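Local coordinates for protein DNA ligase (Archaeoglobus fulgidus, PDB 3GDE) that is an ATP-dependent DNA ligase that probably seals nicks in double-stranded DNA during replication, recombination and repair, through an adenylated lysine, at residues P499-Q511 and L522-V536. Numbering follows the deposited sequence.
Sequences PKYVFEVAYQEIQ and LRFPRFVRLRDDKDV. With PO4 (phosphate ion), chain D.
V536 sets its CG1 methyl against the backbone of P499 and K500, and a water accepting from V536 N donates to K500 O. At V502, the CG2 methyl touches the carbonyls of K534 and D535 while the backbone O takes R531 N at 2.7 Å. Strands 502-506 and 526-530 run antiparallel within the OB-fold domain. F503 receives the edge of F527 over the centre of its ring, with CE1 of F527 3.5 Å from CG of F503 and the planes at 74°; L530 CD1 lies at the rim of the same F503 ring. On the other face, E504 extends its chain, CG anti to the backbone N (chi1 -175°), and its OE1 forms a salt bridge with R531 NH1 (2.9 Å), which approaches from above the carboxylate plane. R529 NE adds a second salt bridge to OE1, its hydrogen bond weak, whereas OE2 is hydrogen-bonded to T427 OG1. A classic beta bulge sets V528 and R529 together across from E504, after which V505 leans on P525 and L522, and A506 exchanges two backbone bonds with R526. A second classic bulge places Q508 and E509 opposite R523, with Q508 N 2.9 Å from R523 O. I510 CG1 packs on L522 CD2. R531 extends the network through a side-on salt bridge to D533, NE to OD1 at 2.8 Å and NH2 to OD2 at 2.7 Å, in the guanidinium plane. With D533 fixing the guanidinium's rotation, NH1 and NH2 donate to a phosphate ion, probably from the crystallisation liquor, that K534, salt-bridged to D429, also binds. The side chains of K534 and R272, predicted to bind ATP, lie about 6 Å apart; this network of paired charges, with R531 and K534 turned to the phosphate, is consistent with an anion site near the predicted ATP-binding residues.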
loop_
_atom_site.group_PDB
_atom_site.type_symbol
_atom_site.label_atom_id
_atom_site.label_comp_id
_atom_site.label_asym_id
_atom_site.label_seq_id
_atom_site.Cartn_x
_atom_site.Cartn_y
_atom_site.Cartn_z
ATOM N N PRO A 499 3.619 -12.805 -5.220
ATOM C CA PRO A 499 2.663 -11.692 -5.144
ATOM C C PRO A 499 3.360 -10.334 -5.303
ATOM O O PRO A 499 4.325 -10.048 -4.596
ATOM C CB PRO A 499 2.037 -11.843 -3.752
ATOM C CG PRO A 499 2.903 -12.826 -3.015
ATOM C CD PRO A 499 3.568 -13.678 -4.035
ATOM N N LYS A 500 2.883 -9.525 -6.242
ATOM C CA LYS A 500 3.599 -8.327 -6.664
ATOM C C LYS A 500 2.643 -7.324 -7.325
ATOM O O LYS A 500 2.520 -6.176 -6.902
ATOM C CB LYS A 500 4.703 -8.731 -7.652
ATOM C CG LYS A 500 6.022 -8.011 -7.504
ATOM C CD LYS A 500 6.153 -6.855 -8.444
ATOM C CE LYS A 500 7.583 -6.733 -8.938
ATOM N NZ LYS A 500 7.970 -5.308 -9.131
ATOM N N TYR A 501 1.943 -7.784 -8.349
ATOM C CA TYR A 501 1.133 -6.888 -9.166
ATOM C C TYR A 501 -0.328 -6.900 -8.752
ATOM O O TYR A 501 -0.858 -7.920 -8.310
ATOM C CB TYR A 501 1.325 -7.205 -10.653
ATOM C CG TYR A 501 2.749 -6.959 -11.119
ATOM C CD1 TYR A 501 3.569 -8.020 -11.517
ATOM C CD2 TYR A 501 3.287 -5.667 -11.123
ATOM C CE1 TYR A 501 4.878 -7.805 -11.927
ATOM C CE2 TYR A 501 4.601 -5.430 -11.532
ATOM C CZ TYR A 501 5.394 -6.507 -11.934
ATOM O OH TYR A 501 6.702 -6.283 -12.355
ATOM N N VAL A 502 -0.961 -5.741 -8.870
ATOM C CA VAL A 502 -2.356 -5.575 -8.488
ATOM C C VAL A 502 -3.171 -5.158 -9.725
ATOM O O VAL A 502 -2.784 -4.234 -10.443
ATOM C CB VAL A 502 -2.486 -4.517 -7.335
ATOM C CG1 VAL A 502 -3.938 -4.107 -7.104
ATOM C CG2 VAL A 502 -1.847 -5.053 -6.041
ATOM N N PHE A 503 -4.279 -5.855 -9.977
ATOM C CA PHE A 503 -5.196 -5.487 -11.067
ATOM C C PHE A 503 -6.400 -4.752 -10.501
ATOM O O PHE A 503 -6.894 -5.116 -9.437
ATOM C CB PHE A 503 -5.747 -6.727 -11.789
ATOM C CG PHE A 503 -4.766 -7.431 -12.684
ATOM C CD1 PHE A 503 -3.510 -6.898 -12.955
ATOM C CD2 PHE A 503 -5.125 -8.644 -13.283
ATOM C CE1 PHE A 503 -2.620 -7.558 -13.786
ATOM C CE2 PHE A 503 -4.245 -9.313 -14.127
ATOM C CZ PHE A 503 -2.987 -8.774 -14.377
ATOM N N GLU A 504 -6.880 -3.730 -11.205
ATOM C CA GLU A 504 -8.237 -3.228 -10.970
ATOM C C GLU A 504 -9.239 -4.131 -11.706
ATOM O O GLU A 504 -9.135 -4.335 -12.922
ATOM C CB GLU A 504 -8.399 -1.772 -11.406
ATOM C CG GLU A 504 -9.790 -1.199 -11.055
ATOM C CD GLU A 504 -9.977 0.254 -11.434
ATOM O OE1 GLU A 504 -8.974 0.940 -11.754
ATOM O OE2 GLU A 504 -11.145 0.724 -11.391
ATOM N N VAL A 505 -10.201 -4.658 -10.953
ATOM C CA VAL A 505 -11.135 -5.669 -11.433
ATOM C C VAL A 505 -12.581 -5.220 -11.189
ATOM O O VAL A 505 -12.942 -4.841 -10.065
ATOM C CB VAL A 505 -10.899 -7.026 -10.719
ATOM C CG1 VAL A 505 -11.867 -8.091 -11.214
ATOM C CG2 VAL A 505 -9.464 -7.498 -10.911
ATOM N N ALA A 506 -13.393 -5.264 -12.250
ATOM C CA ALA A 506 -14.835 -5.073 -12.138
ATOM C C ALA A 506 -15.522 -6.435 -12.029
ATOM O O ALA A 506 -14.952 -7.462 -12.388
ATOM C CB ALA A 506 -15.367 -4.298 -13.342
ATOM N N TYR A 507 -16.757 -6.441 -11.550
ATOM C CA TYR A 507 -17.501 -7.682 -11.376
ATOM C C TYR A 507 -19.000 -7.400 -11.442
ATOM O O TYR A 507 -19.424 -6.255 -11.273
ATOM C CB TYR A 507 -17.139 -8.318 -10.024
ATOM C CG TYR A 507 -17.432 -7.423 -8.842
ATOM C CD1 TYR A 507 -18.613 -7.562 -8.122
ATOM C CD2 TYR A 507 -16.526 -6.431 -8.447
ATOM C CE1 TYR A 507 -18.901 -6.735 -7.043
ATOM C CE2 TYR A 507 -16.805 -5.589 -7.357
ATOM C CZ TYR A 507 -17.997 -5.752 -6.662
ATOM O OH TYR A 507 -18.294 -4.937 -5.580
ATOM N N GLN A 508 -19.798 -8.441 -11.679
ATOM C CA GLN A 508 -21.262 -8.322 -11.604
ATOM C C GLN A 508 -21.774 -8.573 -10.185
ATOM O O GLN A 508 -22.675 -7.877 -9.705
ATOM C CB GLN A 508 -21.956 -9.269 -12.594
ATOM C CG GLN A 508 -21.849 -8.840 -14.067
ATOM C CD GLN A 508 -22.289 -7.406 -14.309
ATOM O OE1 GLN A 508 -23.375 -6.999 -13.894
ATOM N NE2 GLN A 508 -21.435 -6.627 -14.972
ATOM N N GLU A 509 -21.182 -9.565 -9.523
ATOM C CA GLU A 509 -21.625 -9.994 -8.205
ATOM C C GLU A 509 -20.501 -10.667 -7.413
ATOM O O GLU A 509 -19.620 -11.295 -7.989
ATOM C CB GLU A 509 -22.814 -10.951 -8.347
ATOM C CG GLU A 509 -23.583 -11.178 -7.052
ATOM C CD GLU A 509 -24.778 -12.121 -7.204
ATOM O OE1 GLU A 509 -24.754 -13.036 -8.074
ATOM O OE2 GLU A 509 -25.746 -11.938 -6.426
ATOM N N ILE A 510 -20.527 -10.502 -6.096
ATOM C CA ILE A 510 -19.741 -11.340 -5.191
ATOM C C ILE A 510 -20.697 -12.398 -4.622
ATOM O O ILE A 510 -21.725 -12.051 -4.044
ATOM C CB ILE A 510 -19.091 -10.531 -4.026
ATOM C CG1 ILE A 510 -18.173 -9.431 -4.565
ATOM C CG2 ILE A 510 -18.300 -11.459 -3.101
ATOM C CD1 ILE A 510 -17.938 -8.282 -3.590
ATOM N N GLN A 511 -20.377 -13.676 -4.818
ATOM C CA GLN A 511 -21.139 -14.751 -4.173
ATOM C C GLN A 511 -20.347 -15.353 -3.016
ATOM O O GLN A 511 -19.118 -15.313 -3.014
ATOM C CB GLN A 511 -21.489 -15.891 -5.140
ATOM C CG GLN A 511 -21.333 -15.642 -6.634
ATOM C CD GLN A 511 -21.244 -16.953 -7.433
ATOM O OE1 GLN A 511 -21.623 -17.011 -8.609
ATOM N NE2 GLN A 511 -20.739 -18.013 -6.788
ATOM N N LEU A 522 -15.934 -14.041 -7.239
ATOM C CA LEU A 522 -16.433 -13.011 -8.140
ATOM C C LEU A 522 -17.181 -13.655 -9.308
ATOM O O LEU A 522 -16.685 -14.601 -9.945
ATOM C CB LEU A 522 -15.299 -12.120 -8.655
ATOM C CG LEU A 522 -14.429 -11.366 -7.641
ATOM C CD1 LEU A 522 -13.407 -10.521 -8.382
ATOM C CD2 LEU A 522 -15.264 -10.496 -6.710
ATOM N N ARG A 523 -18.385 -13.142 -9.557
ATOM C CA ARG A 523 -19.204 -13.525 -10.701
ATOM C C ARG A 523 -18.967 -12.491 -11.809
ATOM O O ARG A 523 -19.146 -11.290 -11.604
ATOM C CB ARG A 523 -20.675 -13.582 -10.274
ATOM C CG ARG A 523 -21.679 -14.004 -11.339
ATOM C CD ARG A 523 -21.908 -15.529 -11.385
ATOM N NE ARG A 523 -22.785 -15.905 -12.495
ATOM C CZ ARG A 523 -22.757 -17.070 -13.144
ATOM N NH1 ARG A 523 -21.886 -18.019 -12.814
ATOM N NH2 ARG A 523 -23.611 -17.283 -14.147
ATOM N N PHE A 524 -18.527 -12.973 -12.967
ATOM C CA PHE A 524 -18.168 -12.136 -14.129
ATOM C C PHE A 524 -17.122 -11.051 -13.848
ATOM O O PHE A 524 -17.356 -9.871 -14.132
ATOM C CB PHE A 524 -19.415 -11.568 -14.845
ATOM C CG PHE A 524 -20.430 -12.615 -15.189
ATOM C CD1 PHE A 524 -21.656 -12.650 -14.539
ATOM C CD2 PHE A 524 -20.145 -13.594 -16.128
ATOM C CE1 PHE A 524 -22.596 -13.641 -14.841
ATOM C CE2 PHE A 524 -21.077 -14.584 -16.431
ATOM C CZ PHE A 524 -22.302 -14.601 -15.787
ATOM N N PRO A 525 -15.942 -11.461 -13.332
ATOM C CA PRO A 525 -14.859 -10.507 -13.128
ATOM C C PRO A 525 -14.345 -10.024 -14.484
ATOM O O PRO A 525 -14.355 -10.773 -15.463
ATOM C CB PRO A 525 -13.793 -11.336 -12.401
ATOM C CG PRO A 525 -14.044 -12.725 -12.842
ATOM C CD PRO A 525 -15.535 -12.833 -12.966
ATOM N N ARG A 526 -13.920 -8.771 -14.550
ATOM C CA ARG A 526 -13.511 -8.197 -15.819
ATOM C C ARG A 526 -12.359 -7.256 -15.557
ATOM O O ARG A 526 -12.441 -6.405 -14.679
ATOM C CB ARG A 526 -14.696 -7.470 -16.500
ATOM C CG ARG A 526 -14.356 -6.747 -17.813
ATOM C CD ARG A 526 -15.623 -6.258 -18.563
ATOM N NE ARG A 526 -16.286 -7.364 -19.256
ATOM C CZ ARG A 526 -15.960 -7.794 -20.472
ATOM N NH1 ARG A 526 -14.983 -7.202 -21.156
ATOM N NH2 ARG A 526 -16.606 -8.828 -21.005
ATOM N N PHE A 527 -11.288 -7.417 -16.329
ATOM C CA PHE A 527 -10.081 -6.623 -16.165
ATOM C C PHE A 527 -10.325 -5.189 -16.607
ATOM O O PHE A 527 -10.813 -4.948 -17.707
ATOM C CB PHE A 527 -8.932 -7.260 -16.952
ATOM C CG PHE A 527 -7.621 -6.487 -16.892
ATOM C CD1 PHE A 527 -6.797 -6.552 -15.760
ATOM C CD2 PHE A 527 -7.194 -5.733 -17.985
ATOM C CE1 PHE A 527 -5.593 -5.849 -15.713
ATOM C CE2 PHE A 527 -5.980 -5.031 -17.948
ATOM C CZ PHE A 527 -5.177 -5.100 -16.815
ATOM N N VAL A 528 -9.999 -4.245 -15.729
ATOM C CA VAL A 528 -10.051 -2.824 -16.050
ATOM C C VAL A 528 -8.649 -2.314 -16.429
ATOM O O VAL A 528 -8.436 -1.863 -17.555
ATOM C CB VAL A 528 -10.666 -2.007 -14.883
ATOM C CG1 VAL A 528 -10.837 -0.544 -15.273
ATOM C CG2 VAL A 528 -12.021 -2.609 -14.461
ATOM N N ARG A 529 -7.700 -2.401 -15.488
ATOM C CA ARG A 529 -6.300 -2.044 -15.726
ATOM C C ARG A 529 -5.352 -2.573 -14.648
ATOM O O ARG A 529 -5.773 -2.921 -13.536
ATOM C CB ARG A 529 -6.137 -0.527 -15.825
ATOM C CG ARG A 529 -6.463 0.224 -14.548
ATOM C CD ARG A 529 -6.526 1.713 -14.834
ATOM N NE ARG A 529 -7.810 2.243 -14.394
ATOM C CZ ARG A 529 -8.839 2.526 -15.192
ATOM N NH1 ARG A 529 -8.767 2.376 -16.506
ATOM N NH2 ARG A 529 -9.948 2.983 -14.654
ATOM N N LEU A 530 -4.062 -2.593 -14.986
ATOM C CA LEU A 530 -3.001 -2.868 -14.031
ATOM C C LEU A 530 -2.848 -1.661 -13.109
ATOM O O LEU A 530 -2.785 -0.537 -13.579
ATOM C CB LEU A 530 -1.679 -3.126 -14.779
ATOM C CG LEU A 530 -0.356 -3.327 -14.024
ATOM C CD1 LEU A 530 -0.294 -4.680 -13.292
ATOM C CD2 LEU A 530 0.798 -3.211 -15.001
ATOM N N ARG A 531 -2.782 -1.889 -11.801
ATOM C CA ARG A 531 -2.569 -0.777 -10.876
ATOM C C ARG A 531 -1.139 -0.741 -10.325
ATOM O O ARG A 531 -0.830 -1.335 -9.296
ATOM C CB ARG A 531 -3.633 -0.753 -9.768
ATOM C CG ARG A 531 -5.063 -0.559 -10.301
ATOM C CD ARG A 531 -5.277 0.838 -10.929
ATOM N NE ARG A 531 -5.193 1.892 -9.921
ATOM C CZ ARG A 531 -6.224 2.359 -9.217
ATOM N NH1 ARG A 531 -7.457 1.902 -9.430
ATOM N NH2 ARG A 531 -6.017 3.309 -8.316
ATOM N N ASP A 532 -0.269 -0.034 -11.040
ATOM C CA ASP A 532 1.111 0.178 -10.590
ATOM C C ASP A 532 1.181 1.060 -9.348
ATOM O O ASP A 532 2.130 0.960 -8.573
ATOM C CB ASP A 532 1.964 0.791 -11.707
ATOM C CG ASP A 532 2.367 -0.230 -12.757
ATOM O OD1 ASP A 532 2.548 -1.420 -12.395
ATOM O OD2 ASP A 532 2.518 0.166 -13.940
ATOM N N ASP A 533 0.173 1.911 -9.166
ATOM C CA ASP A 533 0.081 2.776 -7.986
ATOM C C ASP A 533 -0.198 1.993 -6.687
ATOM O O ASP A 533 -0.269 2.585 -5.602
ATOM C CB ASP A 533 -0.987 3.867 -8.205
ATOM C CG ASP A 533 -2.374 3.295 -8.497
ATOM O OD1 ASP A 533 -2.493 2.451 -9.415
ATOM O OD2 ASP A 533 -3.353 3.700 -7.814
ATOM N N LYS A 534 -0.357 0.673 -6.807
ATOM C CA LYS A 534 -0.764 -0.174 -5.686
ATOM C C LYS A 534 0.171 -1.369 -5.464
ATOM O O LYS A 534 0.350 -2.205 -6.359
ATOM C CB LYS A 534 -2.208 -0.670 -5.866
ATOM C CG LYS A 534 -3.247 0.422 -5.922
ATOM C CD LYS A 534 -4.627 -0.139 -5.764
ATOM C CE LYS A 534 -5.665 0.961 -5.641
ATOM N NZ LYS A 534 -7.052 0.400 -5.607
ATOM N N ASP A 535 0.757 -1.434 -4.266
ATOM C CA ASP A 535 1.515 -2.605 -3.806
ATOM C C ASP A 535 0.543 -3.673 -3.295
ATOM O O ASP A 535 -0.632 -3.374 -3.076
ATOM C CB ASP A 535 2.463 -2.211 -2.667
ATOM C CG ASP A 535 3.676 -1.443 -3.140
ATOM O OD1 ASP A 535 4.112 -1.631 -4.301
ATOM O OD2 ASP A 535 4.216 -0.659 -2.330
ATOM N N VAL A 536 1.026 -4.894 -3.071
ATOM C CA VAL A 536 0.145 -5.984 -2.610
ATOM C C VAL A 536 -0.507 -5.690 -1.262
ATOM O O VAL A 536 -1.615 -6.149 -1.004
ATOM C CB VAL A 536 0.799 -7.419 -2.601
ATOM C CG1 VAL A 536 2.031 -7.477 -3.448
ATOM C CG2 VAL A 536 1.095 -7.915 -1.176
HETATM P P PO4 D . -9.300 3.361 -6.414
HETATM O O1 PO4 D . -8.196 4.327 -6.773
HETATM O O2 PO4 D . -10.588 4.129 -6.212
HETATM O O3 PO4 D . -9.499 2.375 -7.545
HETATM O O4 PO4 D . -8.932 2.635 -5.138
HETATM O O HOH W 1 3.818 -5.172 -4.384
HETATM O O HOH W 2 0.793 -3.429 -9.224
#